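Local coordinates for minor fimbrium subunit Mfa5 (Porphyromonas gingivalis ATCC 33277, PDB 6TNJ), which serves as an accessory subunit of the minor fimbriae, adhesive pili that mediate biofilm formation and attachment to host cells and other oral bacteria, at residues 30-35 with 274-279; 37-42 with 281-286; 241-246 with 266-271. All blocks are in the same frame, centred on the assembly; numbering follows the deposited sequence.

Interaction 1 of 3, residues 30-35 with 274-279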
loop_
_atom_site.group_PDB
_atom_site.type_symbol
_atom_site.label_atom_id
_atom_site.label_comp_id
_atom_site.label_asym_id
_atom_site.label_seq_id
_atom_site.Cartn_x
_atom_site.Cartn_y
_atom_site.Cartn_z
ATOM N N LYS A 30 -5.693 0.770 -17.344
ATOM C CA LYS A 30 -6.983 0.478 -17.939
ATOM C C LYS A 30 -7.652 -0.701 -17.256
ATOM O O LYS A 30 -8.856 -0.663 -16.985
ATOM C CB LYS A 30 -6.801 0.218 -19.432
ATOM C CG LYS A 30 -6.527 1.480 -20.233
ATOM C CD LYS A 30 -6.632 1.150 -21.728
ATOM C CE LYS A 30 -6.067 2.220 -22.615
ATOM N NZ LYS A 30 -6.183 1.755 -24.038
ATOM N N SER A 31 -6.897 -1.764 -16.972
ATOM C CA SER A 31 -7.489 -2.898 -16.280
ATOM C C SER A 31 -7.830 -2.554 -14.833
ATOM O O SER A 31 -8.838 -3.036 -14.293
ATOM C CB SER A 31 -6.548 -4.095 -16.341
ATOM O OG SER A 31 -7.168 -5.222 -15.772
ATOM N N ALA A 32 -6.980 -1.758 -14.175
ATOM C CA ALA A 32 -7.316 -1.284 -12.838
ATOM C C ALA A 32 -8.668 -0.574 -12.831
ATOM O O ALA A 32 -9.512 -0.827 -11.962
ATOM C CB ALA A 32 -6.218 -0.363 -12.328
ATOM N N ILE A 33 -8.897 0.294 -13.816
ATOM C CA ILE A 33 -10.138 1.062 -13.894
ATOM C C ILE A 33 -11.322 0.144 -14.175
ATOM O O ILE A 33 -12.378 0.272 -13.542
ATOM C CB ILE A 33 -9.972 2.179 -14.947
ATOM C CG1 ILE A 33 -9.006 3.227 -14.402
ATOM C CG2 ILE A 33 -11.301 2.808 -15.332
ATOM C CD1 ILE A 33 -8.727 4.402 -15.321
ATOM N N ALA A 34 -11.164 -0.809 -15.097
ATOM C CA ALA A 34 -12.247 -1.737 -15.397
ATOM C C ALA A 34 -12.572 -2.606 -14.190
ATOM O O ALA A 34 -13.744 -2.799 -13.849
ATOM C CB ALA A 34 -11.871 -2.607 -16.603
ATOM N N SER A 35 -11.546 -3.126 -13.511
ATOM C CA SER A 35 -11.770 -4.031 -12.397
ATOM C C SER A 35 -12.253 -3.289 -11.160
ATOM O O SER A 35 -13.093 -3.808 -10.422
ATOM C CB SER A 35 -10.495 -4.805 -12.067
ATOM O OG SER A 35 -10.175 -5.743 -13.072
ATOM N N ALA A 274 -4.453 -8.754 -17.343
ATOM C CA ALA A 274 -5.329 -9.750 -17.947
ATOM C C ALA A 274 -6.162 -10.505 -16.924
ATOM O O ALA A 274 -7.298 -10.888 -17.228
ATOM C CB ALA A 274 -4.505 -10.740 -18.776
ATOM N N ASN A 275 -5.636 -10.764 -15.723
ATOM C CA ASN A 275 -6.394 -11.542 -14.744
ATOM C C ASN A 275 -6.766 -10.770 -13.477
ATOM O O ASN A 275 -7.244 -11.377 -12.507
ATOM C CB ASN A 275 -5.643 -12.846 -14.394
ATOM C CG ASN A 275 -4.379 -12.628 -13.586
ATOM O OD1 ASN A 275 -4.201 -11.602 -12.955
ATOM N ND2 ASN A 275 -3.501 -13.630 -13.597
ATOM N N LEU A 276 -6.616 -9.443 -13.475
ATOM C CA LEU A 276 -6.953 -8.648 -12.295
ATOM C C LEU A 276 -8.405 -8.841 -11.853
ATOM O O LEU A 276 -8.691 -8.939 -10.649
ATOM C CB LEU A 276 -6.689 -7.174 -12.588
ATOM C CG LEU A 276 -6.920 -6.205 -11.431
ATOM C CD1 LEU A 276 -6.008 -6.591 -10.244
ATOM C CD2 LEU A 276 -6.689 -4.791 -11.893
ATOM N N ALA A 277 -9.345 -8.853 -12.798
ATOM C CA ALA A 277 -10.748 -8.974 -12.415
ATOM C C ALA A 277 -10.992 -10.229 -11.594
ATOM O O ALA A 277 -11.850 -10.229 -10.700
ATOM C CB ALA A 277 -11.641 -8.968 -13.658
ATOM N N ALA A 278 -10.258 -11.315 -11.879
ATOM C CA ALA A 278 -10.445 -12.520 -11.085
ATOM C C ALA A 278 -10.018 -12.304 -9.638
ATOM O O ALA A 278 -10.615 -12.881 -8.722
ATOM C CB ALA A 278 -9.681 -13.686 -11.704
ATOM N N ALA A 279 -8.991 -11.480 -9.398
ATOM C CA ALA A 279 -8.576 -11.226 -8.018
ATOM C C ALA A 279 -9.628 -10.411 -7.281
ATOM O O ALA A 279 -9.971 -10.717 -6.134
ATOM C CB ALA A 279 -7.224 -10.504 -7.984
#
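Ser31, Ala32 and Ser35 of the helix 30-35 receive Leu276 and Ala277 from the first turn of the helix that follows 274-275. Ser31 comes first along the chain. Its OG stands anti to the backbone N (chi1 -175°), which carries the hydroxyl out toward the second segment, where it lies 3.8 Å from Leu276 CB and is hydrogen-bonded to the carbonyl oxygen of Pro273, just ahead of Ala274. The helix is thus tied to the loop leading into its partner as well as packed against the partner itself. One residue on, Ala32 offers backbone more than side chain: its CB bond points away, and Leu276 CD2 rests 3.7 Å from Ala32 CA, on the helix surface. The same methyl lies 3.7 Å from Ser31 O. Ser35, a turn after Ser31, completes the seat. Its OG, turned beside its own backbone N (chi1 -70°), meets Leu276 CG at 3.7 Å. Ala277 CB lies 3.6 Å from Ser35 OG. That hydroxyl oxygen also comes within 3.2 Å of Ala277 N, but the angle is too poor for a hydrogen bond. With no hydrogen bond between the segments, packing of one branched side chain against small residues joins them. Those small residues let the backbones come close, Ser35 CA standing 5.0 Å from Ala277 CA. Helices 26-43 and 276-290 pack side by side on one face of the central sheet of the alpha/beta von Willebrand factor A domain: Ala32 and Leu276 touch Met116 of strand 110-117, Leu276 continues onto Ile244 and Tyr246 of strand 240-246 and Ala271 of strand 268-271, and Ala279 reaches Phe269 of that outermost strand.

Interaction 2 of 3, residues 37-42 with 281-286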
loop_
_atom_site.group_PDB
_atom_site.type_symbol
_atom_site.label_atom_id
_atom_site.label_comp_id
_atom_site.label_asym_id
_atom_site.label_seq_id
_atom_site.Cartn_x
_atom_site.Cartn_y
_atom_site.Cartn_z
ATOM N N GLN A 37 -14.182 -0.681 -11.102
ATOM C CA GLN A 37 -15.613 -0.434 -11.256
ATOM C C GLN A 37 -16.395 -1.723 -11.114
ATOM O O GLN A 37 -17.471 -1.752 -10.502
ATOM C CB GLN A 37 -15.891 0.201 -12.612
ATOM C CG GLN A 37 -15.339 1.596 -12.746
ATOM C CD GLN A 37 -15.661 2.179 -14.105
ATOM O OE1 GLN A 37 -16.669 2.854 -14.270
ATOM N NE2 GLN A 37 -14.816 1.894 -15.091
ATOM N N ARG A 38 -15.850 -2.810 -11.654
ATOM C CA ARG A 38 -16.502 -4.102 -11.528
ATOM C C ARG A 38 -16.689 -4.474 -10.063
ATOM O O ARG A 38 -17.761 -4.948 -9.666
ATOM C CB ARG A 38 -15.664 -5.151 -12.257
ATOM C CG ARG A 38 -16.138 -6.582 -12.125
ATOM C CD ARG A 38 -15.086 -7.548 -12.690
ATOM N NE ARG A 38 -15.479 -8.953 -12.550
ATOM C CZ ARG A 38 -16.283 -9.589 -13.395
ATOM N NH1 ARG A 38 -16.782 -8.938 -14.445
ATOM N NH2 ARG A 38 -16.591 -10.871 -13.192
ATOM N N PHE A 39 -15.653 -4.275 -9.246
ATOM C CA PHE A 39 -15.757 -4.575 -7.821
ATOM C C PHE A 39 -16.837 -3.717 -7.162
ATOM O O PHE A 39 -17.674 -4.218 -6.403
ATOM C CB PHE A 39 -14.395 -4.355 -7.148
ATOM C CG PHE A 39 -14.418 -4.549 -5.653
ATOM C CD1 PHE A 39 -14.498 -3.473 -4.807
ATOM C CD2 PHE A 39 -14.362 -5.827 -5.104
ATOM C CE1 PHE A 39 -14.547 -3.653 -3.425
ATOM C CE2 PHE A 39 -14.386 -6.020 -3.724
ATOM C CZ PHE A 39 -14.481 -4.929 -2.884
ATOM N N VAL A 40 -16.829 -2.421 -7.440
ATOM C CA VAL A 40 -17.817 -1.525 -6.837
ATOM C C VAL A 40 -19.228 -1.993 -7.158
ATOM O O VAL A 40 -20.105 -2.050 -6.280
ATOM C CB VAL A 40 -17.585 -0.079 -7.316
ATOM C CG1 VAL A 40 -18.794 0.792 -6.991
ATOM C CG2 VAL A 40 -16.313 0.519 -6.688
ATOM N N LYS A 41 -19.480 -2.315 -8.429
ATOM C CA LYS A 41 -20.809 -2.763 -8.839
ATOM C C LYS A 41 -21.186 -4.082 -8.175
ATOM O O LYS A 41 -22.339 -4.277 -7.766
ATOM C CB LYS A 41 -20.858 -2.904 -10.350
ATOM C CG LYS A 41 -20.643 -1.611 -11.089
ATOM C CD LYS A 41 -20.501 -1.856 -12.568
ATOM C CE LYS A 41 -20.394 -0.541 -13.316
ATOM N NZ LYS A 41 -19.821 -0.715 -14.680
ATOM N N LYS A 42 -20.224 -5.003 -8.065
ATOM C CA LYS A 42 -20.486 -6.288 -7.433
ATOM C C LYS A 42 -20.839 -6.123 -5.963
ATOM O O LYS A 42 -21.708 -6.834 -5.446
ATOM C CB LYS A 42 -19.259 -7.193 -7.583
ATOM C CG LYS A 42 -19.526 -8.673 -7.368
ATOM C CD LYS A 42 -18.335 -9.523 -7.822
ATOM C CE LYS A 42 -18.103 -9.461 -9.332
ATOM N NZ LYS A 42 -19.262 -9.973 -10.130
ATOM N N ASP A 281 -12.777 -10.334 -8.018
ATOM C CA ASP A 281 -13.914 -11.229 -7.828
ATOM C C ASP A 281 -13.709 -12.115 -6.609
ATOM O O ASP A 281 -14.641 -12.364 -5.837
ATOM C CB ASP A 281 -14.114 -12.126 -9.055
ATOM C CG ASP A 281 -14.749 -11.410 -10.216
ATOM O OD1 ASP A 281 -15.093 -10.222 -10.088
ATOM O OD2 ASP A 281 -14.883 -12.055 -11.277
ATOM N N ASN A 282 -12.502 -12.640 -6.443
ATOM C CA ASN A 282 -12.274 -13.519 -5.305
ATOM C C ASN A 282 -12.356 -12.739 -3.998
ATOM O O ASN A 282 -12.870 -13.249 -2.992
ATOM C CB ASN A 282 -10.930 -14.221 -5.436
ATOM C CG ASN A 282 -10.720 -15.272 -4.355
ATOM O OD1 ASN A 282 -10.094 -15.015 -3.331
ATOM N ND2 ASN A 282 -11.271 -16.463 -4.575
ATOM N N ILE A 283 -11.868 -11.495 -3.992
ATOM C CA ILE A 283 -11.939 -10.684 -2.777
ATOM C C ILE A 283 -13.388 -10.385 -2.421
ATOM O O ILE A 283 -13.782 -10.456 -1.249
ATOM C CB ILE A 283 -11.114 -9.394 -2.937
ATOM C CG1 ILE A 283 -9.624 -9.747 -2.991
ATOM C CG2 ILE A 283 -11.452 -8.424 -1.805
ATOM C CD1 ILE A 283 -8.747 -8.609 -3.466
ATOM N N ALA A 284 -14.202 -10.033 -3.420
ATOM C CA ALA A 284 -15.615 -9.792 -3.168
ATOM C C ALA A 284 -16.293 -11.033 -2.612
ATOM O O ALA A 284 -17.131 -10.939 -1.713
ATOM C CB ALA A 284 -16.307 -9.357 -4.462
ATOM N N GLN A 285 -15.965 -12.203 -3.164
ATOM C CA GLN A 285 -16.530 -13.458 -2.680
ATOM C C GLN A 285 -16.148 -13.701 -1.230
ATOM O O GLN A 285 -16.999 -14.037 -0.397
ATOM C CB GLN A 285 -16.041 -14.611 -3.555
ATOM C CG GLN A 285 -16.651 -15.955 -3.230
ATOM C CD GLN A 285 -16.209 -17.038 -4.202
ATOM O OE1 GLN A 285 -16.857 -17.280 -5.223
ATOM N NE2 GLN A 285 -15.096 -17.690 -3.889
ATOM N N THR A 286 -14.857 -13.560 -0.914
ATOM C CA THR A 286 -14.397 -13.726 0.464
ATOM C C THR A 286 -15.134 -12.789 1.406
ATOM O O THR A 286 -15.611 -13.202 2.471
ATOM C CB THR A 286 -12.891 -13.496 0.543
ATOM O OG1 THR A 286 -12.226 -14.510 -0.221
ATOM C CG2 THR A 286 -12.419 -13.523 1.974
#
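Arg38 sends CG anti to its backbone N (chi1 175°) and runs extended to NE, whereas Asp281 turns its carboxylate beside its own backbone N; the two side chains meet at roughly a right angle. The guanidinium grips side-on through two nitrogens, Arg38 NE to Asp281 OD1 and Arg38 NH2 to Asp281 OD2, each 2.8 Å long. Both oxygens are met on their syn sides, with the guanidinium and carboxylate planes 37° apart. Gripped at two points, the two groups can turn little against each other. Lys42 bends at its last two torsions, so that its CE lies 3.2 Å from Asp281 OD1 while NZ stays 4.2 Å from that oxygen, beyond a salt bridge; its positive charge may still help stabilise the carboxylate. Deeper in, Ala284 CB sits 3.9 Å from Phe39 CE2 and equally far from Lys42 CD, and Ile283 CG2 nears the same ring atom, lying oblique to the ring. The helix segments run in the same general direction, inclined by 23°, their axes 10.1 Å apart at closest approach. Beneath lies the central sheet: Phe39 and Ile283 both rest on Ile114 of strand 110-117, Phe39 also reaches Met13 of strand 9-16, and Ile283 packs on Phe269 of strand 268-271.

Interaction 3 of 3, residues 241-246 with 266-271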
loop_
_atom_site.group_PDB
_atom_site.type_symbol
_atom_site.label_atom_id
_atom_site.label_comp_id
_atom_site.label_asym_id
_atom_site.label_seq_id
_atom_site.Cartn_x
_atom_site.Cartn_y
_atom_site.Cartn_z
ATOM N N ILE A 241 -6.806 -6.815 5.610
ATOM C CA ILE A 241 -6.131 -6.249 4.448
ATOM C C ILE A 241 -5.986 -7.319 3.380
ATOM O O ILE A 241 -5.378 -8.379 3.607
ATOM C CB ILE A 241 -4.759 -5.647 4.785
ATOM C CG1 ILE A 241 -4.879 -4.566 5.854
ATOM C CG2 ILE A 241 -4.184 -5.081 3.515
ATOM C CD1 ILE A 241 -3.595 -3.804 6.103
ATOM N N HIS A 242 -6.525 -7.022 2.199
ATOM C CA HIS A 242 -6.329 -7.818 1.000
ATOM C C HIS A 242 -5.394 -7.027 0.107
ATOM O O HIS A 242 -5.662 -5.854 -0.157
ATOM C CB HIS A 242 -7.641 -8.063 0.245
ATOM C CG HIS A 242 -8.792 -8.447 1.113
ATOM N ND1 HIS A 242 -9.323 -9.720 1.120
ATOM C CD2 HIS A 242 -9.560 -7.720 1.958
ATOM C CE1 HIS A 242 -10.345 -9.761 1.945
ATOM N NE2 HIS A 242 -10.503 -8.561 2.477
ATOM N N THR A 243 -4.316 -7.644 -0.363
ATOM C CA THR A 243 -3.348 -6.919 -1.168
ATOM C C THR A 243 -3.189 -7.584 -2.524
ATOM O O THR A 243 -3.000 -8.798 -2.619
ATOM C CB THR A 243 -2.017 -6.800 -0.439
ATOM O OG1 THR A 243 -2.227 -6.093 0.799
ATOM C CG2 THR A 243 -1.021 -6.022 -1.277
ATOM N N ILE A 244 -3.226 -6.768 -3.568
ATOM C CA ILE A 244 -2.980 -7.212 -4.935
ATOM C C ILE A 244 -1.612 -6.683 -5.341
ATOM O O ILE A 244 -1.431 -5.471 -5.496
ATOM C CB ILE A 244 -4.068 -6.727 -5.901
ATOM C CG1 ILE A 244 -5.425 -7.189 -5.408
ATOM C CG2 ILE A 244 -3.737 -7.205 -7.329
ATOM C CD1 ILE A 244 -6.613 -6.570 -6.144
ATOM N N GLY A 245 -0.649 -7.590 -5.484
ATOM C CA GLY A 245 0.618 -7.299 -6.119
ATOM C C GLY A 245 0.420 -7.288 -7.625
ATOM O O GLY A 245 0.275 -8.350 -8.240
ATOM N N TYR A 246 0.451 -6.115 -8.239
ATOM C CA TYR A 246 -0.017 -5.933 -9.618
ATOM C C TYR A 246 1.132 -5.856 -10.621
ATOM O O TYR A 246 1.930 -4.916 -10.592
ATOM C CB TYR A 246 -0.859 -4.666 -9.668
ATOM C CG TYR A 246 -1.661 -4.419 -10.938
ATOM C CD1 TYR A 246 -2.266 -5.463 -11.605
ATOM C CD2 TYR A 246 -1.838 -3.129 -11.433
ATOM C CE1 TYR A 246 -3.015 -5.250 -12.725
ATOM C CE2 TYR A 246 -2.614 -2.891 -12.565
ATOM C CZ TYR A 246 -3.188 -3.977 -13.198
ATOM O OH TYR A 246 -3.948 -3.801 -14.314
ATOM N N ASN A 266 -2.781 -15.840 2.279
ATOM C CA ASN A 266 -4.006 -16.134 1.555
ATOM C C ASN A 266 -4.793 -14.885 1.197
ATOM O O ASN A 266 -5.743 -14.974 0.412
ATOM C CB ASN A 266 -4.871 -17.082 2.382
ATOM C CG ASN A 266 -4.325 -18.486 2.378
ATOM O OD1 ASN A 266 -3.512 -18.840 1.525
ATOM N ND2 ASN A 266 -4.760 -19.294 3.327
ATOM N N HIS A 267 -4.419 -13.727 1.732
ATOM C CA HIS A 267 -5.051 -12.464 1.364
ATOM C C HIS A 267 -4.185 -11.652 0.400
ATOM O O HIS A 267 -4.450 -10.464 0.183
ATOM C CB HIS A 267 -5.351 -11.648 2.617
ATOM C CG HIS A 267 -6.482 -12.180 3.443
ATOM N ND1 HIS A 267 -6.383 -13.339 4.194
ATOM C CD2 HIS A 267 -7.723 -11.694 3.678
ATOM C CE1 HIS A 267 -7.520 -13.545 4.835
ATOM N NE2 HIS A 267 -8.353 -12.562 4.538
ATOM N N PHE A 268 -3.145 -12.267 -0.164
ATOM C CA PHE A 268 -2.267 -11.638 -1.129
ATOM C C PHE A 268 -2.454 -12.310 -2.477
ATOM O O PHE A 268 -2.440 -13.542 -2.572
ATOM C CB PHE A 268 -0.803 -11.733 -0.707
ATOM C CG PHE A 268 0.150 -11.234 -1.750
ATOM C CD1 PHE A 268 0.230 -9.888 -2.043
ATOM C CD2 PHE A 268 0.977 -12.105 -2.431
ATOM C CE1 PHE A 268 1.107 -9.418 -2.992
ATOM C CE2 PHE A 268 1.857 -11.639 -3.364
ATOM C CZ PHE A 268 1.918 -10.298 -3.663
ATOM N N PHE A 269 -2.626 -11.499 -3.510
ATOM C CA PHE A 269 -2.915 -11.961 -4.857
ATOM C C PHE A 269 -1.871 -11.403 -5.802
ATOM O O PHE A 269 -1.593 -10.204 -5.769
ATOM C CB PHE A 269 -4.298 -11.502 -5.326
ATOM C CG PHE A 269 -5.412 -11.932 -4.421
ATOM C CD1 PHE A 269 -6.195 -13.026 -4.750
ATOM C CD2 PHE A 269 -5.667 -11.259 -3.237
ATOM C CE1 PHE A 269 -7.205 -13.439 -3.919
ATOM C CE2 PHE A 269 -6.665 -11.677 -2.389
ATOM C CZ PHE A 269 -7.445 -12.772 -2.737
ATOM N N THR A 270 -1.325 -12.260 -6.666
ATOM C CA THR A 270 -0.452 -11.818 -7.749
ATOM C C THR A 270 -1.275 -11.756 -9.028
ATOM O O THR A 270 -1.754 -12.786 -9.515
ATOM C CB THR A 270 0.745 -12.757 -7.925
ATOM O OG1 THR A 270 0.290 -14.091 -8.167
ATOM C CG2 THR A 270 1.601 -12.739 -6.691
ATOM N N ALA A 271 -1.412 -10.558 -9.589
ATOM C CA ALA A 271 -2.280 -10.363 -10.732
ATOM C C ALA A 271 -1.572 -9.613 -11.838
ATOM O O ALA A 271 -0.639 -8.838 -11.605
ATOM C CB ALA A 271 -3.545 -9.590 -10.345
#
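Phe268 lies against Thr243 and Gly245 of the neighbouring parallel strand. It holds CG anti to its backbone N (chi1 173°), which swings the ring across to that strand. Phe268 CE1 lies 3.6 Å from Gly245 N, the ring set obliquely against the glycine backbone, where no side chain intervenes, and Phe268 CD1 lies 4.1 Å from Thr243 CG2. Helix 252-259 covers this ring through Leu258 and Lys259, while Thr243 OG1 bonds to Thr261. Phe269 instead sets CG beside its own backbone N (chi1 -57°) on the opposite face of the sheet; there the ring edge faces Thr243 O, with Phe269 CD2 3.7 Å from that oxygen. On that same face Ile244 CG2 packs against Ala271 CB at 3.8 Å, and Ala271 O lies near Tyr246 CD1, oblique to the ring; the Tyr246 hydroxyl is anchored on the carbonyl of Arg28. At the start of the pairing, His267 CD2 comes 3.6 Å from His242 ND1, the ring planes inclined at 48°. Each histidine has a polar partner elsewhere, His242 NE2 on His112 and His267 ND1 on Asp264. Four backbone hydrogen bonds join the strands, Thr243 and Gly245 each giving one and accepting one, with His267, Phe269 and Ala271 as partners. Strand 240-246, helix 252-259 and strand 268-271 form a beta-alpha-beta unit with adjacent parallel strands, which closes one edge of the central sheet of a von Willebrand factor A domain, a Rossmann-like fold.

Interactions 1 and 2 hold the same two helices, 26-43 and 276-290, at successive places along their length, and meet where Ala277 CB packs on Arg38 CD. Interaction 1 is buried and depends on small residues around one leucine; interaction 2 is partly exposed and adds a salt bridge above its apolar layer. Interaction 3 instead joins the last two strands of the sheet beneath, mostly buried and held by regular backbone hydrogen bonds. Helix 276-290 follows strand 268-271 in the chain and folds back over the strands of interaction 3, where Ile283 touches His242 and Ile244. All three lie on the same side of the chain's centre.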